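Long-range contact in scyllo-inosose 3-dehydrogenase (Thermotoga maritima, PDB 3IP1), which catalyses the NAD(+)-dependent oxidation of scyllo-inosose to 3-dehydro-scyllo-inosose, probably as one step of myo-inositol breakdown: residues L95-G107 against R118-M130. Residues are numbered along the deposited sequence; the frame is centred on the assembly and turned at random. Where two conformers were deposited one is given.
Sequences LGHEFSGVVVEAG and RFEIGEPVCAEEM. With CD (cadmium ion), chain F.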
loop_
_atom_site.group_PDB
_atom_site.type_symbol
_atom_site.label_atom_id
_atom_site.label_comp_id
_atom_site.label_asym_id
_atom_site.label_seq_id
_atom_site.Cartn_x
_atom_site.Cartn_y
_atom_site.Cartn_z
ATOM N N LEU A 95 -2.756 -39.332 4.243
ATOM C CA LEU A 95 -1.858 -38.212 4.483
ATOM C C LEU A 95 -1.188 -37.747 3.184
ATOM O O LEU A 95 -1.289 -38.415 2.149
ATOM C CB LEU A 95 -0.799 -38.586 5.536
ATOM C CG LEU A 95 -1.288 -38.939 6.950
ATOM C CD1 LEU A 95 -0.117 -39.527 7.716
ATOM C CD2 LEU A 95 -1.870 -37.702 7.697
ATOM N N GLY A 96 -0.514 -36.599 3.254
ATOM C CA GLY A 96 0.265 -36.070 2.138
ATOM C C GLY A 96 -0.393 -34.867 1.486
ATOM O O GLY A 96 -1.535 -34.955 1.009
ATOM N N HIS A 97 0.326 -33.742 1.463
ATOM C CA HIS A 97 -0.227 -32.497 0.917
ATOM C C HIS A 97 0.798 -31.630 0.173
ATOM O O HIS A 97 0.473 -30.543 -0.293
ATOM C CB HIS A 97 -0.930 -31.695 2.015
ATOM C CG HIS A 97 -0.010 -31.227 3.087
ATOM N ND1 HIS A 97 0.165 -31.913 4.264
ATOM C CD2 HIS A 97 0.811 -30.149 3.153
ATOM C CE1 HIS A 97 1.048 -31.276 5.017
ATOM N NE2 HIS A 97 1.463 -30.210 4.361
ATOM N N GLU A 98 2.027 -32.116 0.053
ATOM C CA GLU A 98 3.065 -31.396 -0.675
ATOM C C GLU A 98 3.401 -32.171 -1.938
ATOM O O GLU A 98 4.402 -32.888 -1.992
ATOM C CB GLU A 98 4.320 -31.245 0.183
ATOM C CG GLU A 98 4.139 -30.424 1.434
ATOM C CD GLU A 98 5.394 -30.391 2.295
ATOM O OE1 GLU A 98 6.407 -31.020 1.916
ATOM O OE2 GLU A 98 5.369 -29.742 3.352
ATOM N N PHE A 99 2.586 -32.021 -2.971
ATOM C CA PHE A 99 2.635 -33.001 -4.048
ATOM C C PHE A 99 2.532 -32.442 -5.456
ATOM O O PHE A 99 2.075 -31.312 -5.661
ATOM C CB PHE A 99 1.534 -34.040 -3.842
ATOM C CG PHE A 99 0.190 -33.613 -4.379
ATOM C CD1 PHE A 99 -0.603 -32.725 -3.667
ATOM C CD2 PHE A 99 -0.273 -34.113 -5.592
ATOM C CE1 PHE A 99 -1.851 -32.329 -4.157
ATOM C CE2 PHE A 99 -1.510 -33.735 -6.100
ATOM C CZ PHE A 99 -2.309 -32.833 -5.386
ATOM N N SER A 100 2.921 -33.286 -6.415
ATOM C CA SER A 100 2.715 -33.048 -7.838
ATOM C C SER A 100 2.418 -34.387 -8.548
ATOM O O SER A 100 2.565 -35.479 -7.963
ATOM C CB SER A 100 3.949 -32.421 -8.450
ATOM O OG SER A 100 5.028 -33.331 -8.279
ATOM N N GLY A 101 1.986 -34.301 -9.802
ATOM C CA GLY A 101 1.614 -35.485 -10.554
ATOM C C GLY A 101 1.044 -35.105 -11.901
ATOM O O GLY A 101 1.218 -33.976 -12.357
ATOM N N VAL A 102 0.385 -36.047 -12.564
ATOM C CA VAL A 102 -0.173 -35.759 -13.880
ATOM C C VAL A 102 -1.682 -36.005 -13.881
ATOM O O VAL A 102 -2.175 -36.943 -13.230
ATOM C CB VAL A 102 0.571 -36.526 -15.027
ATOM C CG1 VAL A 102 2.072 -36.271 -14.956
ATOM C CG2 VAL A 102 0.310 -38.005 -14.962
ATOM N N VAL A 103 -2.415 -35.150 -14.584
ATOM C CA VAL A 103 -3.855 -35.319 -14.709
ATOM C C VAL A 103 -4.154 -36.581 -15.520
ATOM O O VAL A 103 -3.629 -36.762 -16.622
ATOM C CB VAL A 103 -4.548 -34.070 -15.333
ATOM C CG1 VAL A 103 -6.055 -34.260 -15.339
ATOM C CG2 VAL A 103 -4.185 -32.794 -14.524
ATOM N N VAL A 104 -4.975 -37.463 -14.958
ATOM C CA VAL A 104 -5.391 -38.668 -15.678
ATOM C C VAL A 104 -6.878 -38.668 -15.985
ATOM O O VAL A 104 -7.340 -39.472 -16.765
ATOM C CB VAL A 104 -4.976 -40.017 -14.987
ATOM C CG1 VAL A 104 -3.458 -40.155 -14.933
ATOM C CG2 VAL A 104 -5.640 -40.184 -13.607
ATOM N N GLU A 105 -7.625 -37.775 -15.357
ATOM C CA GLU A 105 -9.013 -37.613 -15.666
ATOM C C GLU A 105 -9.466 -36.233 -15.182
ATOM O O GLU A 105 -9.023 -35.774 -14.139
ATOM C CB GLU A 105 -9.828 -38.715 -14.991
ATOM C CG GLU A 105 -11.304 -38.622 -15.309
ATOM C CD GLU A 105 -12.086 -39.886 -15.015
ATOM O OE1 GLU A 105 -13.181 -40.037 -15.619
ATOM O OE2 GLU A 105 -11.630 -40.711 -14.189
ATOM N N ALA A 106 -10.346 -35.597 -15.950
ATOM C CA ALA A 106 -10.921 -34.290 -15.615
ATOM C C ALA A 106 -12.415 -34.275 -15.946
ATOM O O ALA A 106 -12.821 -34.738 -17.010
ATOM C CB ALA A 106 -10.208 -33.185 -16.387
ATOM N N GLY A 107 -13.228 -33.730 -15.045
ATOM C CA GLY A 107 -14.647 -33.519 -15.317
ATOM C C GLY A 107 -14.865 -32.457 -16.379
ATOM O O GLY A 107 -13.917 -31.750 -16.744
ATOM N N ARG A 118 -10.708 -26.869 -20.144
ATOM C CA ARG A 118 -10.687 -28.132 -19.420
ATOM C C ARG A 118 -9.265 -28.682 -19.396
ATOM O O ARG A 118 -8.530 -28.601 -20.397
ATOM C CB ARG A 118 -11.637 -29.149 -20.065
ATOM C CG ARG A 118 -12.419 -30.008 -19.079
ATOM C CD ARG A 118 -13.173 -31.163 -19.770
ATOM N NE ARG A 118 -12.390 -32.402 -19.814
ATOM C CZ ARG A 118 -12.897 -33.608 -20.055
ATOM N NH1 ARG A 118 -14.197 -33.774 -20.269
ATOM N NH2 ARG A 118 -12.103 -34.653 -20.079
ATOM N N PHE A 119 -8.880 -29.212 -18.240
ATOM C CA PHE A 119 -7.587 -29.829 -18.051
ATOM C C PHE A 119 -7.416 -30.950 -19.055
ATOM O O PHE A 119 -8.353 -31.696 -19.284
ATOM C CB PHE A 119 -7.504 -30.416 -16.636
ATOM C CG PHE A 119 -6.794 -29.532 -15.654
ATOM C CD1 PHE A 119 -5.418 -29.348 -15.736
ATOM C CD2 PHE A 119 -7.507 -28.873 -14.651
ATOM C CE1 PHE A 119 -4.754 -28.507 -14.818
ATOM C CE2 PHE A 119 -6.848 -28.041 -13.742
ATOM C CZ PHE A 119 -5.477 -27.869 -13.822
ATOM N N GLU A 120 -6.230 -31.063 -19.655
ATOM C CA GLU A 120 -5.941 -32.186 -20.553
ATOM C C GLU A 120 -5.325 -33.338 -19.786
ATOM O O GLU A 120 -4.560 -33.133 -18.833
ATOM C CB GLU A 120 -4.960 -31.788 -21.658
ATOM C CG GLU A 120 -5.561 -30.888 -22.720
ATOM C CD GLU A 120 -4.503 -30.321 -23.642
ATOM O OE1 GLU A 120 -3.483 -31.006 -23.912
ATOM O OE2 GLU A 120 -4.689 -29.185 -24.099
ATOM N N ILE A 121 -5.626 -34.552 -20.225
ATOM C CA ILE A 121 -4.909 -35.721 -19.725
ATOM C C ILE A 121 -3.428 -35.533 -20.023
ATOM O O ILE A 121 -3.060 -35.116 -21.118
ATOM C CB ILE A 121 -5.464 -37.027 -20.340
ATOM C CG1 ILE A 121 -6.856 -37.308 -19.762
ATOM C CG2 ILE A 121 -4.484 -38.199 -20.095
ATOM C CD1 ILE A 121 -7.607 -38.548 -20.374
ATOM N N GLY A 122 -2.576 -35.815 -19.040
ATOM C CA GLY A 122 -1.141 -35.633 -19.219
ATOM C C GLY A 122 -0.578 -34.329 -18.674
ATOM O O GLY A 122 0.634 -34.190 -18.578
ATOM N N GLU A 123 -1.432 -33.364 -18.316
ATOM C CA GLU A 123 -0.949 -32.077 -17.787
ATOM C C GLU A 123 -0.268 -32.272 -16.423
ATOM O O GLU A 123 -0.867 -32.882 -15.530
ATOM C CB GLU A 123 -2.099 -31.078 -17.663
ATOM C CG GLU A 123 -1.732 -29.735 -17.035
ATOM C CD GLU A 123 -1.162 -28.722 -18.039
ATOM O OE1 GLU A 123 -0.792 -29.127 -19.157
ATOM O OE2 GLU A 123 -1.069 -27.517 -17.707
ATOM N N PRO A 124 0.982 -31.770 -16.265
ATOM C CA PRO A 124 1.655 -31.846 -14.959
ATOM C C PRO A 124 1.155 -30.739 -14.025
ATOM O O PRO A 124 1.097 -29.564 -14.423
ATOM C CB PRO A 124 3.135 -31.621 -15.297
ATOM C CG PRO A 124 3.129 -30.844 -16.604
ATOM C CD PRO A 124 1.836 -31.149 -17.310
ATOM N N VAL A 125 0.820 -31.112 -12.797
ATOM C CA VAL A 125 0.240 -30.158 -11.855
ATOM C C VAL A 125 0.747 -30.323 -10.437
ATOM O O VAL A 125 1.273 -31.388 -10.073
ATOM C CB VAL A 125 -1.328 -30.221 -11.845
ATOM C CG1 VAL A 125 -1.885 -29.771 -13.161
ATOM C CG2 VAL A 125 -1.837 -31.629 -11.503
ATOM N N CYS A 126 0.599 -29.259 -9.648
ATOM C CA CYS A 126 0.673 -29.358 -8.199
ATOM C C CYS A 126 -0.640 -28.784 -7.675
ATOM O O CYS A 126 -1.402 -28.191 -8.434
ATOM C CB CYS A 126 1.866 -28.576 -7.659
ATOM S SG CYS A 126 1.759 -26.805 -7.962
ATOM N N ALA A 127 -0.919 -28.941 -6.387
ATOM C CA ALA A 127 -2.164 -28.403 -5.864
ATOM C C ALA A 127 -2.034 -27.800 -4.472
ATOM O O ALA A 127 -1.100 -28.103 -3.720
ATOM C CB ALA A 127 -3.280 -29.443 -5.922
ATOM N N GLU A 128 -2.959 -26.905 -4.159
ATOM C CA GLU A 128 -3.003 -26.263 -2.863
ATOM C C GLU A 128 -3.540 -27.253 -1.822
ATOM O O GLU A 128 -4.311 -28.161 -2.148
ATOM C CB GLU A 128 -3.873 -24.995 -2.920
ATOM C CG GLU A 128 -3.486 -24.049 -4.053
ATOM C CD GLU A 128 -4.401 -22.847 -4.187
ATOM O OE1 GLU A 128 -5.114 -22.491 -3.234
ATOM O OE2 GLU A 128 -4.409 -22.239 -5.263
ATOM N N GLU A 129 -3.126 -27.063 -0.581
ATOM C CA GLU A 129 -3.588 -27.865 0.548
ATOM C C GLU A 129 -4.802 -27.225 1.281
ATOM O O GLU A 129 -5.619 -27.950 1.879
ATOM C CB GLU A 129 -2.388 -28.122 1.484
ATOM C CG GLU A 129 -2.679 -28.796 2.815
ATOM C CD GLU A 129 -3.180 -27.829 3.894
ATOM O OE1 GLU A 129 -3.057 -26.602 3.749
ATOM O OE2 GLU A 129 -3.705 -28.311 4.905
HETATM N N MSE A 130 -4.915 -25.896 1.230
HETATM C CA MSE A 130 -6.033 -25.185 1.853
HETATM C C MSE A 130 -7.212 -25.240 0.901
HETATM O O MSE A 130 -7.202 -24.579 -0.125
HETATM C CB MSE A 130 -5.688 -23.716 2.136
HETATM C CG MSE A 130 -4.418 -23.449 2.971
HETATM SE SE MSE A 130 -4.607 -23.932 4.868
HETATM C CE MSE A 130 -5.483 -22.278 5.467
HETATM CD CD CD F . 3.308 -28.483 4.215
HETATM O O HOH W 1 0.967 -29.649 -2.860
HETATM O O HOH W 2 4.528 -26.500 4.586
#
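Val103 is the principal knob of this strand pair: it drops into a hollow lined by Phe119, the Glu120 carbonyl, Glu123 and Val125. Its CG1 is anti to the backbone N (chi1 -176°), which leaves the other methyl to fill the middle of the hollow. There Val103 CG2 lies 3.9 Å from Phe119 CD1, and Val103 CG2 is 4.0 Å from Val125 CG2. The two side chains, Val103 and Phe119, cross at roughly a right angle. Further along, the methyl of Ala106 settles against Phe119 CB. At the other end of the pairing Phe99 brings CZ obliquely to 3.6 Å from Ala127 CB, while Ala160 and Ile60 also touch the Phe99 side chain.

Between these knobs the backbones close up. Gly101 and Val125 form an antiparallel hydrogen-bonded pair, the bond from Val125 N to Gly101 O being 2.9 Å long. Val103 extends the pairing by receiving Gly122 N on its carbonyl, nearly straight at 177°, and by giving its own N-H to Glu123 O; the type II turn from Glu120 to Glu123 thus closes onto the strand. Where the segments spread apart, a water joins them, accepting from Phe99 N and hydrogen-bonding to Ala127 O at 2.7 Å and to His97 O.

Beyond the water, Glu129 CG packs 3.5 Å from His97 CB, and the two side chains run side by side. The His97 ring meets the cadmium edge-on through NE2, Glu98 OE2 also binds it, and Glu195 shares this site, which holds the active-site zinc in this enzyme family. The chemistry therefore grades along the GroES-like domain sheet, from an apolar pocket around Val103, flanked by backbone hydrogen bonds, to a metal-bound end, where Glu129 lays its methylene groups beside a histidine whose NE2 is committed to the metal.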